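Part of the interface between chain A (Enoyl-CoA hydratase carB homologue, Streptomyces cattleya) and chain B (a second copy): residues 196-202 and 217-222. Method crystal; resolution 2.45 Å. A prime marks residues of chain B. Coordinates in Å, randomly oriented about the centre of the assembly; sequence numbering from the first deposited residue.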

ATOM      1  N   ARG A 196      -1.945   1.683   5.055  1.00 46.38           N
ATOM      2  CA  ARG A 196      -1.604   2.238   6.355  1.00 45.47           C
ATOM      3  C   ARG A 196      -2.670   3.191   6.941  1.00 46.77           C
ATOM      4  O   ARG A 196      -3.041   3.035   8.101  1.00 46.33           O
ATOM      5  CB  ARG A 196      -0.227   2.917   6.234  1.00 45.90           C
ATOM      6  CG  ARG A 196       0.403   3.318   7.530  1.00 56.32           C
ATOM      7  CD  ARG A 196       1.894   3.554   7.357  1.00 65.98           C
ATOM      8  NE  ARG A 196       2.481   4.124   8.568  1.00 71.09           N
ATOM      9  CZ  ARG A 196       2.884   3.421   9.622  1.00 75.35           C
ATOM     10  NH1 ARG A 196       2.780   2.097   9.627  1.00 60.17           N
ATOM     11  NH2 ARG A 196       3.392   4.035  10.678  1.00 64.55           N
ATOM     12  N   THR A 197      -3.139   4.166   6.150  1.00 41.81           N
ATOM     13  CA  THR A 197      -4.133   5.177   6.530  1.00 41.33           C
ATOM     14  C   THR A 197      -5.452   4.527   6.987  1.00 46.34           C
ATOM     15  O   THR A 197      -5.936   4.845   8.081  1.00 45.94           O
ATOM     16  CB  THR A 197      -4.322   6.160   5.359  1.00 46.57           C
ATOM     17  OG1 THR A 197      -3.063   6.739   5.064  1.00 49.93           O
ATOM     18  CG2 THR A 197      -5.319   7.262   5.654  1.00 43.22           C
ATOM     19  N   VAL A 198      -6.014   3.609   6.162  1.00 42.38           N
ATOM     20  CA  VAL A 198      -7.248   2.891   6.479  1.00 42.16           C
ATOM     21  C   VAL A 198      -7.033   2.017   7.709  1.00 44.86           C
ATOM     22  O   VAL A 198      -7.857   2.048   8.620  1.00 44.26           O
ATOM     23  CB  VAL A 198      -7.845   2.132   5.265  1.00 45.80           C
ATOM     24  CG1 VAL A 198      -9.027   1.252   5.680  1.00 45.50           C
ATOM     25  CG2 VAL A 198      -8.287   3.124   4.189  1.00 45.07           C
ATOM     26  N   MET A 199      -5.892   1.324   7.780  1.00 40.75           N
ATOM     27  CA  MET A 199      -5.543   0.515   8.943  1.00 40.44           C
ATOM     28  C   MET A 199      -5.627   1.368  10.228  1.00 44.93           C
ATOM     29  O   MET A 199      -6.321   0.991  11.181  1.00 45.14           O
ATOM     30  CB  MET A 199      -4.131  -0.063   8.766  1.00 42.52           C
ATOM     31  CG  MET A 199      -3.649  -0.905   9.951  1.00 46.02           C
ATOM     32  SD  MET A 199      -2.743   0.009  11.229  1.00 50.50           S
ATOM     33  CE  MET A 199      -1.232   0.509  10.309  1.00 45.79           C
ATOM     34  N   GLN A 200      -4.934   2.525  10.225  1.00 41.11           N
ATOM     35  CA  GLN A 200      -4.842   3.462  11.350  1.00 39.68           C
ATOM     36  C   GLN A 200      -6.183   4.039  11.729  1.00 44.24           C
ATOM     37  O   GLN A 200      -6.481   4.141  12.917  1.00 44.20           O
ATOM     38  CB  GLN A 200      -3.843   4.564  11.044  1.00 39.96           C
ATOM     39  CG  GLN A 200      -2.396   4.096  11.163  1.00 38.48           C
ATOM     40  CD  GLN A 200      -1.400   4.998  10.465  1.00 50.58           C
ATOM     41  OE1 GLN A 200      -1.711   5.754   9.531  1.00 48.52           O
ATOM     42  NE2 GLN A 200      -0.157   4.893  10.862  1.00 38.70           N
ATOM     43  N   ARG A 201      -7.011   4.367  10.729  1.00 41.83           N
ATOM     44  CA  ARG A 201      -8.356   4.885  10.954  1.00 42.67           C
ATOM     45  C   ARG A 201      -9.201   3.801  11.657  1.00 49.18           C
ATOM     46  O   ARG A 201      -9.865   4.097  12.648  1.00 49.95           O
ATOM     47  CB  ARG A 201      -9.010   5.289   9.625  1.00 41.67           C
ATOM     48  CG  ARG A 201      -8.488   6.574   8.999  1.00 47.65           C
ATOM     49  CD  ARG A 201      -9.116   6.822   7.633  1.00 56.41           C
ATOM     50  NE  ARG A 201     -10.581   6.931   7.714  1.00 65.96           N
ATOM     51  CZ  ARG A 201     -11.424   6.595   6.736  1.00 76.11           C
ATOM     52  NH1 ARG A 201     -10.963   6.128   5.581  1.00 63.92           N
ATOM     53  NH2 ARG A 201     -12.735   6.719   6.911  1.00 58.18           N
ATOM     54  N   MET A 202      -9.110   2.542  11.190  1.00 45.95           N
ATOM     55  CA  MET A 202      -9.851   1.410  11.752  1.00 46.37           C
ATOM     56  C   MET A 202      -9.463   1.056  13.182  1.00 50.74           C
ATOM     57  O   MET A 202     -10.352   0.915  14.018  1.00 50.52           O
ATOM     58  CB  MET A 202      -9.755   0.181  10.850  1.00 48.85           C
ATOM     59  CG  MET A 202     -10.617   0.277   9.638  1.00 52.95           C
ATOM     60  SD  MET A 202     -10.756  -1.303   8.803  1.00 58.41           S
ATOM     61  CE  MET A 202     -12.209  -2.009   9.658  1.00 54.38           C
TER
ATOM     62  N   ASP B 217      -6.203  10.595  -1.415  1.00 53.05           N
ATOM     63  CA  ASP B 217      -4.927   9.929  -1.655  1.00 52.62           C
ATOM     64  C   ASP B 217      -4.334   9.256  -0.394  1.00 54.75           C
ATOM     65  O   ASP B 217      -3.306   8.596  -0.494  1.00 55.18           O
ATOM     66  CB  ASP B 217      -3.927  10.905  -2.327  1.00 55.34           C
ATOM     67  CG  ASP B 217      -4.174  11.125  -3.827  1.00 70.76           C
ATOM     68  OD1 ASP B 217      -3.351  11.816  -4.476  1.00 71.76           O
ATOM     69  OD2 ASP B 217      -5.174  10.587  -4.355  1.00 79.17           O
ATOM     70  N   GLY B 218      -5.002   9.374   0.755  1.00 49.57           N
ATOM     71  CA  GLY B 218      -4.522   8.766   1.992  1.00 49.03           C
ATOM     72  C   GLY B 218      -3.448   9.542   2.744  1.00 53.59           C
ATOM     73  O   GLY B 218      -2.855   9.018   3.687  1.00 53.77           O
ATOM     74  N   LEU B 219      -3.199  10.798   2.354  1.00 49.49           N
ATOM     75  CA  LEU B 219      -2.214  11.675   3.002  1.00 48.82           C
ATOM     76  C   LEU B 219      -2.800  12.347   4.238  1.00 50.57           C
ATOM     77  O   LEU B 219      -2.069  12.791   5.125  1.00 50.40           O
ATOM     78  CB  LEU B 219      -1.667  12.699   2.014  1.00 48.50           C
ATOM     79  CG  LEU B 219      -0.768  12.106   0.957  1.00 52.69           C
ATOM     80  CD1 LEU B 219      -0.663  13.016  -0.211  1.00 53.04           C
ATOM     81  CD2 LEU B 219       0.586  11.770   1.524  1.00 55.02           C
ATOM     82  N   LEU B 220      -4.128  12.381   4.300  1.00 44.63           N
ATOM     83  CA  LEU B 220      -4.883  12.852   5.446  1.00 43.70           C
ATOM     84  C   LEU B 220      -5.858  11.744   5.822  1.00 46.81           C
ATOM     85  O   LEU B 220      -6.473  11.141   4.942  1.00 47.00           O
ATOM     86  CB  LEU B 220      -5.649  14.141   5.131  1.00 43.44           C
ATOM     87  CG  LEU B 220      -4.863  15.446   5.125  1.00 47.72           C
ATOM     88  CD1 LEU B 220      -5.791  16.618   4.846  1.00 47.26           C
ATOM     89  CD2 LEU B 220      -4.104  15.669   6.445  1.00 48.08           C
ATOM     90  N   HIS B 221      -5.974  11.460   7.117  1.00 41.94           N
ATOM     91  CA  HIS B 221      -6.892  10.452   7.643  1.00 41.13           C
ATOM     92  C   HIS B 221      -8.316  10.973   7.671  1.00 48.09           C
ATOM     93  O   HIS B 221      -9.253  10.188   7.536  1.00 49.07           O
ATOM     94  CB  HIS B 221      -6.486  10.039   9.065  1.00 40.60           C
ATOM     95  CG  HIS B 221      -5.266   9.179   9.111  1.00 42.96           C
ATOM     96  ND1 HIS B 221      -4.018   9.675   8.772  1.00 44.38           N
ATOM     97  CD2 HIS B 221      -5.135   7.886   9.475  1.00 44.07           C
ATOM     98  CE1 HIS B 221      -3.177   8.666   8.917  1.00 43.49           C
ATOM     99  NE2 HIS B 221      -3.801   7.571   9.344  1.00 43.80           N
ATOM    100  N   GLU B 222      -8.479  12.294   7.885  1.00 46.23           N
ATOM    101  CA  GLU B 222      -9.773  12.964   8.058  1.00 46.84           C
ATOM    102  C   GLU B 222      -9.620  14.474   7.828  1.00 51.68           C
ATOM    103  O   GLU B 222      -8.547  15.032   8.067  1.00 51.12           O
ATOM    104  CB  GLU B 222     -10.302  12.683   9.498  1.00 48.06           C
ATOM    105  CG  GLU B 222     -11.725  13.124   9.827  1.00 56.69           C
ATOM    106  CD  GLU B 222     -12.189  12.937  11.272  1.00 73.33           C
ATOM    107  OE1 GLU B 222     -11.563  12.157  12.027  1.00 64.63           O
ATOM    108  OE2 GLU B 222     -13.213  13.555  11.645  1.00 69.25           O
TER

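A helix can grip an irregular segment with very few side chains, provided their rotamers place polar atoms and methyl groups where the partner can use each. The contact between helix 196-202 and the primed loop, which buries 267 Å² in all, illustrates the principle.

Thr197 points its CA-to-CB bond toward the loop and does two jobs from one branched carbon. With chi1 at -58° (m), its hydroxyl donates a hydrogen bond to the loop backbone, OG1 of Thr197 lying 2.7 Å from O of Gly218′, while the methyl CG2 sits 3.9 Å from the centroid of the His221′ ring. That methyl is 8° off the ring normal, a nearly ideal CH-pi approach over the face.

Gly218′ suits its place for a local reason. It ends the preceding helix in a Schellman motif with phi/psi of 81/11, where a CB would be jammed against the carbonyl oxygen of Asp217′.

His221′ is the most heavily covered residue. Its CA-to-CB bond points sideways, but chi1 of -73° (m) and chi2 of 68° bring the end of the ring nearer the helix. There NE2 donates a hydrogen bond to OE1 of Gln200 at 2.8 Å, close to the ring plane. The division is typical of an aromatic heterocycle: carbon packs over the face, and the polar bond forms at the edge. Gln200 meets it with an m, t conformation and chi3 of -23°, its buried amide supplying an uncharged acceptor.

Arg201, one turn along from Thr197, contributes its aliphatic stem. Its CG lies 3.6 Å from CD2 of His221′, at the ring edge, and its CD 3.4 Å from O of His221′. Val198 points away, leaving the contact to Thr197, Gln200 and Arg201.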